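PDB 6V6Y: bifunctional protein FolD from Thermus thermophilus, which probably catalyses the NADP-dependent oxidation of 5,10-methylenetetrahydrofolate to 5,10-methenyltetrahydrofolate and its subsequent hydrolysis to 10-formyltetrahydrofolate. Local coordinates for residues I19-L32 / A263-R277. Residues are numbered along the deposited sequence; the frame is centred on the assembly and turned at random.
Sequences IRARLRSLSFTPSL and AMLMGNTLEAALLRR
F28 and the C-terminal R277 form a stacked cation-pi pair where the last helix of FolD, 257-276, packs against the helix-loop-strand start of the catalytic domain's alpha/beta fold. The case illustrates how the end of a chain can tie two domains together: the final helix belongs by sequence to the NAD(P)-binding domain, yet it returns to pack on helix 8-24 and the opening of strand 31-37 in the N-terminal catalytic domain. The guanidinium of R277 lies over one face of the F28 ring, planes 15° apart, but off-centre, with NH1 3.3 Å from F28 CD2. The methylene before it sits more squarely, R277 CD being 3.8 Å from the ring centroid. R277 is extended from CG to NE, which lets aliphatic carbon and charged group share that face, while its NH2 makes a salt bridge to D89, a second hold on the guanidinium.

The edge of the same ring meets the helix. L274 CD2 approaches in the ring plane, 3.4 Å from F28 CZ, and the A273 methyl abuts CE2. L274 CD2 also touches L26 CD1, which in turn reaches L270 CD1, so the loop leucine bridges two leucines one turn apart. L270 sends its other methyl, CD2, to the aliphatic part of R22 because its CG stands opposite the backbone N (chi1 -177°); the two side chains cross at about a right angle.

The axes of 19-24 and 263-276 approach to 11.3 Å and run nearly parallel, 22° apart. I19 spans this gap: its CD1 lies 3.7 Å from the backbone N of G267 and also meets M266 CB. T269 faces the strand, its CG2 against P30 CB and L32 CB. Its hydroxyl donates to L265 O, tilted out of the carbonyl plane, while T269 N reaches that oxygen from the opposite face.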
ATOM      1  N   ILE A  19     -19.448 -11.080 -17.195  1.00 55.29           N
ATOM      2  CA  ILE A  19     -19.557  -9.787 -17.866  1.00 57.77           C
ATOM      3  C   ILE A  19     -20.703  -9.809 -18.879  1.00 59.58           C
ATOM      4  O   ILE A  19     -21.549  -8.909 -18.896  1.00 61.44           O
ATOM      5  CB  ILE A  19     -18.217  -9.403 -18.523  1.00 54.60           C
ATOM      6  CG1 ILE A  19     -17.167  -9.046 -17.456  1.00 52.42           C
ATOM      7  CG2 ILE A  19     -18.408  -8.243 -19.522  1.00 53.59           C
ATOM      8  CD1 ILE A  19     -15.750  -8.879 -18.020  1.00 45.16           C
ATOM      9  N   ARG A  20     -20.753 -10.843 -19.729  1.00 57.67           N
ATOM     10  CA  ARG A  20     -21.817 -10.914 -20.729  1.00 63.18           C
ATOM     11  C   ARG A  20     -23.191 -10.881 -20.066  1.00 67.52           C
ATOM     12  O   ARG A  20     -24.101 -10.185 -20.535  1.00 68.79           O
ATOM     13  CB  ARG A  20     -21.655 -12.172 -21.592  1.00 60.82           C
ATOM     14  CG  ARG A  20     -20.343 -12.221 -22.354  1.00 61.47           C
ATOM     15  CD  ARG A  20     -20.274 -13.392 -23.313  1.00 58.88           C
ATOM     16  NE  ARG A  20     -19.563 -14.549 -22.768  1.00 59.54           N
ATOM     17  CZ  ARG A  20     -18.321 -14.896 -23.110  1.00 62.90           C
ATOM     18  NH1 ARG A  20     -17.635 -14.163 -23.982  1.00 61.72           N
ATOM     19  NH2 ARG A  20     -17.757 -15.976 -22.582  1.00 58.60           N
ATOM     20  N   ALA A  21     -23.341 -11.597 -18.946  1.00 67.11           N
ATOM     21  CA  ALA A  21     -24.616 -11.623 -18.239  1.00 67.04           C
ATOM     22  C   ALA A  21     -25.017 -10.234 -17.781  1.00 69.49           C
ATOM     23  O   ALA A  21     -26.185  -9.846 -17.900  1.00 73.52           O
ATOM     24  CB  ALA A  21     -24.539 -12.567 -17.039  1.00 61.11           C
ATOM     25  N   ARG A  22     -24.065  -9.471 -17.249  1.00 66.15           N
ATOM     26  CA  ARG A  22     -24.407  -8.176 -16.681  1.00 70.50           C
ATOM     27  C   ARG A  22     -24.718  -7.149 -17.770  1.00 71.11           C
ATOM     28  O   ARG A  22     -25.482  -6.210 -17.530  1.00 72.88           O
ATOM     29  CB  ARG A  22     -23.270  -7.710 -15.765  1.00 67.49           C
ATOM     30  CG  ARG A  22     -23.531  -6.405 -15.037  1.00 73.91           C
ATOM     31  CD  ARG A  22     -24.324  -6.611 -13.756  1.00 77.60           C
ATOM     32  NE  ARG A  22     -24.583  -5.338 -13.086  1.00 80.09           N
ATOM     33  CZ  ARG A  22     -25.532  -4.480 -13.458  1.00 87.64           C
ATOM     34  NH1 ARG A  22     -26.314  -4.767 -14.496  1.00 85.93           N
ATOM     35  NH2 ARG A  22     -25.703  -3.337 -12.797  1.00 85.04           N
ATOM     36  N   LEU A  23     -24.170  -7.329 -18.975  1.00 69.63           N
ATOM     37  CA  LEU A  23     -24.389  -6.360 -20.047  1.00 71.25           C
ATOM     38  C   LEU A  23     -25.847  -6.345 -20.502  1.00 76.97           C
ATOM     39  O   LEU A  23     -26.418  -5.270 -20.724  1.00 77.96           O
ATOM     40  CB  LEU A  23     -23.465  -6.662 -21.232  1.00 66.96           C
ATOM     41  CG  LEU A  23     -21.981  -6.312 -21.067  1.00 66.23           C
ATOM     42  CD1 LEU A  23     -21.155  -6.841 -22.236  1.00 63.95           C
ATOM     43  CD2 LEU A  23     -21.780  -4.815 -20.907  1.00 59.93           C
ATOM     44  N   ARG A  24     -26.462  -7.526 -20.660  1.00 78.11           N
ATOM     45  CA  ARG A  24     -27.867  -7.587 -21.061  1.00 76.82           C
ATOM     46  C   ARG A  24     -28.754  -6.792 -20.107  1.00 78.37           C
ATOM     47  O   ARG A  24     -29.690  -6.111 -20.536  1.00 82.79           O
ATOM     48  CB  ARG A  24     -28.330  -9.040 -21.129  1.00 72.28           C
ATOM     49  CG  ARG A  24     -27.394  -9.963 -21.879  1.00 68.99           C
ATOM     50  CD  ARG A  24     -27.851 -11.413 -21.765  1.00 72.79           C
ATOM     51  NE  ARG A  24     -26.975 -12.333 -22.495  1.00 83.49           N
ATOM     52  CZ  ARG A  24     -26.207 -13.265 -21.923  1.00 81.92           C
ATOM     53  NH1 ARG A  24     -26.200 -13.422 -20.599  1.00 74.97           N
ATOM     54  NH2 ARG A  24     -25.440 -14.046 -22.677  1.00 79.83           N
ATOM     55  N   SER A  25     -28.463  -6.853 -18.810  1.00 79.98           N
ATOM     56  CA  SER A  25     -29.157  -6.058 -17.801  1.00 82.22           C
ATOM     57  C   SER A  25     -28.741  -4.583 -17.813  1.00 83.32           C
ATOM     58  O   SER A  25     -28.947  -3.869 -16.818  1.00 84.03           O
ATOM     59  CB  SER A  25     -28.918  -6.652 -16.407  1.00 83.36           C
ATOM     60  OG  SER A  25     -29.878  -7.651 -16.075  1.00 90.03           O
ATOM     61  N   LEU A  26     -28.159  -4.108 -18.909  1.00 83.22           N
ATOM     62  CA  LEU A  26     -27.710  -2.730 -19.003  1.00 85.32           C
ATOM     63  C   LEU A  26     -28.232  -2.106 -20.288  1.00 85.99           C
ATOM     64  O   LEU A  26     -28.313  -2.766 -21.334  1.00 83.56           O
ATOM     65  CB  LEU A  26     -26.180  -2.640 -18.953  1.00 82.39           C
ATOM     66  CG  LEU A  26     -25.581  -2.785 -17.555  1.00 82.68           C
ATOM     67  CD1 LEU A  26     -24.079  -2.580 -17.583  1.00 76.34           C
ATOM     68  CD2 LEU A  26     -26.241  -1.818 -16.588  1.00 83.68           C
ATOM     69  N   SER A  27     -28.607  -0.832 -20.189  1.00 83.41           N
ATOM     70  CA  SER A  27     -29.001  -0.072 -21.368  1.00 88.74           C
ATOM     71  C   SER A  27     -27.829   0.083 -22.328  1.00 88.82           C
ATOM     72  O   SER A  27     -27.903  -0.312 -23.501  1.00 85.38           O
ATOM     73  CB  SER A  27     -29.534   1.296 -20.935  1.00 87.09           C
ATOM     74  OG  SER A  27     -29.257   2.283 -21.913  1.00 91.52           O
ATOM     75  N   PHE A  28     -26.723   0.634 -21.823  1.00 84.91           N
ATOM     76  CA  PHE A  28     -25.574   1.070 -22.597  1.00 78.81           C
ATOM     77  C   PHE A  28     -24.553  -0.052 -22.798  1.00 76.04           C
ATOM     78  O   PHE A  28     -24.741  -1.204 -22.388  1.00 76.21           O
ATOM     79  CB  PHE A  28     -24.901   2.246 -21.897  1.00 78.34           C
ATOM     80  CG  PHE A  28     -24.182   1.861 -20.621  1.00 80.29           C
ATOM     81  CD1 PHE A  28     -24.892   1.569 -19.462  1.00 80.63           C
ATOM     82  CD2 PHE A  28     -22.793   1.788 -20.583  1.00 76.46           C
ATOM     83  CE1 PHE A  28     -24.230   1.218 -18.288  1.00 79.15           C
ATOM     84  CE2 PHE A  28     -22.127   1.440 -19.417  1.00 70.99           C
ATOM     85  CZ  PHE A  28     -22.846   1.155 -18.271  1.00 73.84           C
ATOM     86  N   THR A  29     -23.442   0.311 -23.435  1.00 68.40           N
ATOM     87  CA  THR A  29     -22.280  -0.549 -23.561  1.00 70.62           C
ATOM     88  C   THR A  29     -21.035   0.216 -23.113  1.00 67.04           C
ATOM     89  O   THR A  29     -20.932   1.432 -23.349  1.00 64.57           O
ATOM     90  CB  THR A  29     -22.142  -1.057 -25.009  1.00 64.49           C
ATOM     91  OG1 THR A  29     -21.182  -2.121 -25.072  1.00 66.98           O
ATOM     92  CG2 THR A  29     -21.736   0.053 -25.946  1.00 62.60           C
ATOM     93  N   PRO A  30     -20.103  -0.444 -22.415  1.00 61.03           N
ATOM     94  CA  PRO A  30     -18.907   0.267 -21.942  1.00 57.96           C
ATOM     95  C   PRO A  30     -17.991   0.616 -23.100  1.00 54.01           C
ATOM     96  O   PRO A  30     -17.959  -0.064 -24.134  1.00 46.75           O
ATOM     97  CB  PRO A  30     -18.238  -0.730 -20.981  1.00 55.62           C
ATOM     98  CG  PRO A  30     -19.233  -1.830 -20.764  1.00 58.55           C
ATOM     99  CD  PRO A  30     -20.110  -1.851 -21.985  1.00 60.67           C
ATOM    100  N   SER A  31     -17.236   1.695 -22.910  1.00 50.34           N
ATOM    101  CA  SER A  31     -16.385   2.247 -23.953  1.00 51.20           C
ATOM    102  C   SER A  31     -14.968   2.388 -23.410  1.00 47.97           C
ATOM    103  O   SER A  31     -14.749   3.083 -22.412  1.00 49.97           O
ATOM    104  CB  SER A  31     -16.934   3.599 -24.428  1.00 50.18           C
ATOM    105  OG  SER A  31     -16.033   4.250 -25.307  1.00 47.09           O
ATOM    106  N   LEU A  32     -14.010   1.757 -24.082  1.00 44.11           N
ATOM    107  CA  LEU A  32     -12.616   1.732 -23.651  1.00 47.22           C
ATOM    108  C   LEU A  32     -11.746   2.470 -24.662  1.00 46.75           C
ATOM    109  O   LEU A  32     -11.847   2.227 -25.870  1.00 47.03           O
ATOM    110  CB  LEU A  32     -12.132   0.282 -23.486  1.00 45.57           C
ATOM    111  CG  LEU A  32     -10.640   0.004 -23.249  1.00 43.35           C
ATOM    112  CD1 LEU A  32     -10.182   0.451 -21.852  1.00 43.08           C
ATOM    113  CD2 LEU A  32     -10.345  -1.485 -23.466  1.00 40.84           C
ATOM    114  N   ALA A 263      -8.874 -10.398 -18.699  1.00 41.48           N
ATOM    115  CA  ALA A 263     -10.248 -10.517 -18.217  1.00 42.54           C
ATOM    116  C   ALA A 263     -10.579  -9.445 -17.183  1.00 42.86           C
ATOM    117  O   ALA A 263     -11.676  -8.870 -17.200  1.00 41.80           O
ATOM    118  CB  ALA A 263     -10.474 -11.914 -17.628  1.00 40.75           C
ATOM    119  N   MET A 264      -9.655  -9.176 -16.257  1.00 41.00           N
ATOM    120  CA  MET A 264      -9.970  -8.212 -15.213  1.00 42.49           C
ATOM    121  C   MET A 264      -9.895  -6.781 -15.716  1.00 41.81           C
ATOM    122  O   MET A 264     -10.526  -5.899 -15.122  1.00 42.83           O
ATOM    123  CB  MET A 264      -9.045  -8.402 -14.000  1.00 38.07           C
ATOM    124  CG  MET A 264      -8.964  -9.837 -13.510  1.00 37.41           C
ATOM    125  SD  MET A 264     -10.546 -10.534 -13.026  0.57 32.39           S
ATOM    126  CE  MET A 264     -11.054  -9.407 -11.777  1.00 34.96           C
ATOM    127  N   LEU A 265      -9.144  -6.525 -16.792  1.00 39.34           N
ATOM    128  CA  LEU A 265      -9.240  -5.225 -17.444  1.00 39.09           C
ATOM    129  C   LEU A 265     -10.631  -5.019 -18.046  1.00 45.20           C
ATOM    130  O   LEU A 265     -11.217  -3.935 -17.924  1.00 45.66           O
ATOM    131  CB  LEU A 265      -8.155  -5.093 -18.514  1.00 40.89           C
ATOM    132  CG  LEU A 265      -8.321  -3.902 -19.461  1.00 46.18           C
ATOM    133  CD1 LEU A 265      -8.214  -2.569 -18.704  1.00 44.39           C
ATOM    134  CD2 LEU A 265      -7.312  -3.983 -20.596  1.00 45.80           C
ATOM    135  N   MET A 266     -11.187  -6.052 -18.685  1.00 40.66           N
ATOM    136  CA  MET A 266     -12.559  -5.936 -19.174  1.00 48.93           C
ATOM    137  C   MET A 266     -13.513  -5.718 -18.007  1.00 49.25           C
ATOM    138  O   MET A 266     -14.449  -4.910 -18.098  1.00 44.15           O
ATOM    139  CB  MET A 266     -12.956  -7.183 -19.980  1.00 34.93           C
ATOM    140  CG  MET A 266     -12.060  -7.415 -21.181  1.00 34.06           C
ATOM    141  SD  MET A 266     -12.036  -5.901 -22.116  0.53 30.83           S
ATOM    142  CE  MET A 266     -10.373  -5.906 -22.722  1.00 37.60           C
ATOM    143  N   GLY A 267     -13.267  -6.408 -16.886  1.00 42.66           N
ATOM    144  CA  GLY A 267     -14.110  -6.224 -15.717  1.00 41.60           C
ATOM    145  C   GLY A 267     -13.953  -4.850 -15.093  1.00 45.54           C
ATOM    146  O   GLY A 267     -14.917  -4.276 -14.577  1.00 49.12           O
ATOM    147  N   ASN A 268     -12.743  -4.295 -15.130  1.00 44.86           N
ATOM    148  CA  ASN A 268     -12.567  -2.942 -14.608  1.00 46.92           C
ATOM    149  C   ASN A 268     -13.229  -1.917 -15.521  1.00 49.44           C
ATOM    150  O   ASN A 268     -13.622  -0.832 -15.061  1.00 45.95           O
ATOM    151  CB  ASN A 268     -11.082  -2.608 -14.456  1.00 39.40           C
ATOM    152  CG  ASN A 268     -10.530  -2.908 -13.068  1.00 42.73           C
ATOM    153  OD1 ASN A 268     -11.233  -3.385 -12.173  1.00 42.16           O
ATOM    154  ND2 ASN A 268      -9.242  -2.613 -12.886  1.00 43.44           N
ATOM    155  N   THR A 269     -13.335  -2.231 -16.818  1.00 48.28           N
ATOM    156  CA  THR A 269     -13.959  -1.297 -17.751  1.00 45.89           C
ATOM    157  C   THR A 269     -15.459  -1.186 -17.480  1.00 50.26           C
ATOM    158  O   THR A 269     -16.004  -0.081 -17.386  1.00 49.57           O
ATOM    159  CB  THR A 269     -13.678  -1.730 -19.189  1.00 46.97           C
ATOM    160  OG1 THR A 269     -12.271  -1.674 -19.425  1.00 43.58           O
ATOM    161  CG2 THR A 269     -14.368  -0.798 -20.187  1.00 46.30           C
ATOM    162  N   LEU A 270     -16.135  -2.325 -17.330  1.00 47.57           N
ATOM    163  CA  LEU A 270     -17.508  -2.325 -16.839  1.00 50.50           C
ATOM    164  C   LEU A 270     -17.632  -1.534 -15.541  1.00 56.44           C
ATOM    165  O   LEU A 270     -18.491  -0.654 -15.414  1.00 58.89           O
ATOM    166  CB  LEU A 270     -17.976  -3.766 -16.634  1.00 51.66           C
ATOM    167  CG  LEU A 270     -19.424  -4.001 -16.192  1.00 61.37           C
ATOM    168  CD1 LEU A 270     -20.401  -3.023 -16.870  1.00 59.80           C
ATOM    169  CD2 LEU A 270     -19.833  -5.460 -16.453  1.00 55.70           C
ATOM    170  N   GLU A 271     -16.771  -1.830 -14.565  1.00 52.20           N
ATOM    171  CA  GLU A 271     -16.909  -1.213 -13.252  1.00 56.28           C
ATOM    172  C   GLU A 271     -16.792   0.299 -13.343  1.00 58.57           C
ATOM    173  O   GLU A 271     -17.587   1.028 -12.743  1.00 60.95           O
ATOM    174  CB  GLU A 271     -15.855  -1.774 -12.296  1.00 57.92           C
ATOM    175  CG  GLU A 271     -16.238  -3.105 -11.691  1.00 63.47           C
ATOM    176  CD  GLU A 271     -17.279  -2.945 -10.612  1.00 76.60           C
ATOM    177  OE1 GLU A 271     -18.115  -3.867 -10.456  1.00 77.79           O
ATOM    178  OE2 GLU A 271     -17.259  -1.887  -9.928  1.00 74.87           O
ATOM    179  N   ALA A 272     -15.793   0.786 -14.087  1.00 55.70           N
ATOM    180  CA  ALA A 272     -15.622   2.224 -14.270  1.00 56.63           C
ATOM    181  C   ALA A 272     -16.880   2.851 -14.855  1.00 61.60           C
ATOM    182  O   ALA A 272     -17.301   3.927 -14.421  1.00 60.40           O
ATOM    183  CB  ALA A 272     -14.416   2.503 -15.170  1.00 51.30           C
ATOM    184  N   ALA A 273     -17.494   2.179 -15.836  1.00 59.44           N
ATOM    185  CA  ALA A 273     -18.726   2.681 -16.440  1.00 64.69           C
ATOM    186  C   ALA A 273     -19.833   2.835 -15.401  1.00 69.75           C
ATOM    187  O   ALA A 273     -20.485   3.884 -15.322  1.00 72.76           O
ATOM    188  CB  ALA A 273     -19.175   1.747 -17.566  1.00 58.30           C
ATOM    189  N   LEU A 274     -20.059   1.794 -14.589  1.00 69.06           N
ATOM    190  CA  LEU A 274     -21.150   1.818 -13.618  1.00 65.81           C
ATOM    191  C   LEU A 274     -20.861   2.763 -12.456  1.00 70.05           C
ATOM    192  O   LEU A 274     -21.796   3.276 -11.831  1.00 75.92           O
ATOM    193  CB  LEU A 274     -21.421   0.399 -13.111  1.00 68.62           C
ATOM    194  CG  LEU A 274     -21.610  -0.678 -14.186  1.00 68.06           C
ATOM    195  CD1 LEU A 274     -22.011  -2.027 -13.601  1.00 69.00           C
ATOM    196  CD2 LEU A 274     -22.640  -0.229 -15.189  1.00 70.27           C
ATOM    197  N   LEU A 275     -19.585   3.017 -12.153  1.00 72.52           N
ATOM    198  CA  LEU A 275     -19.252   3.946 -11.076  1.00 70.82           C
ATOM    199  C   LEU A 275     -19.628   5.382 -11.438  1.00 75.34           C
ATOM    200  O   LEU A 275     -20.029   6.160 -10.564  1.00 79.43           O
ATOM    201  CB  LEU A 275     -17.763   3.846 -10.732  1.00 68.56           C
ATOM    202  CG  LEU A 275     -17.381   3.015  -9.499  1.00 70.63           C
ATOM    203  CD1 LEU A 275     -18.127   1.673  -9.466  1.00 75.84           C
ATOM    204  CD2 LEU A 275     -15.871   2.801  -9.434  1.00 66.82           C
ATOM    205  N   ARG A 276     -19.502   5.757 -12.714  1.00 74.74           N
ATOM    206  CA  ARG A 276     -20.008   7.047 -13.180  1.00 75.99           C
ATOM    207  C   ARG A 276     -21.535   7.016 -13.238  1.00 79.30           C
ATOM    208  O   ARG A 276     -22.213   7.645 -12.416  1.00 83.88           O
ATOM    209  CB  ARG A 276     -19.430   7.396 -14.553  1.00 73.41           C
ATOM    210  CG  ARG A 276     -18.042   8.025 -14.543  1.00 66.18           C
ATOM    211  CD  ARG A 276     -17.403   7.898 -15.929  1.00 65.54           C
ATOM    212  NE  ARG A 276     -18.024   8.797 -16.897  1.00 66.53           N
ATOM    213  CZ  ARG A 276     -18.620   8.431 -18.034  1.00 64.71           C
ATOM    214  NH1 ARG A 276     -18.698   7.157 -18.403  1.00 62.28           N
ATOM    215  NH2 ARG A 276     -19.148   9.364 -18.815  1.00 61.07           N
ATOM    216  N   ARG A 277     -22.078   6.280 -14.206  1.00 77.81           N
ATOM    217  CA  ARG A 277     -23.515   6.031 -14.292  1.00 77.86           C
ATOM    218  C   ARG A 277     -23.971   5.039 -13.210  1.00 82.40           C
ATOM    219  O   ARG A 277     -24.634   5.402 -12.230  1.00 84.68           O
ATOM    220  CB  ARG A 277     -23.878   5.490 -15.681  1.00 77.02           C
ATOM    221  CG  ARG A 277     -22.933   5.925 -16.790  1.00 70.20           C
ATOM    222  CD  ARG A 277     -22.952   4.956 -17.958  1.00 70.09           C
ATOM    223  NE  ARG A 277     -21.796   5.134 -18.837  1.00 71.04           N
ATOM    224  CZ  ARG A 277     -21.870   5.211 -20.167  1.00 73.77           C
ATOM    225  NH1 ARG A 277     -23.048   5.114 -20.767  1.00 78.32           N
ATOM    226  NH2 ARG A 277     -20.772   5.377 -20.907  1.00 68.84           N
TER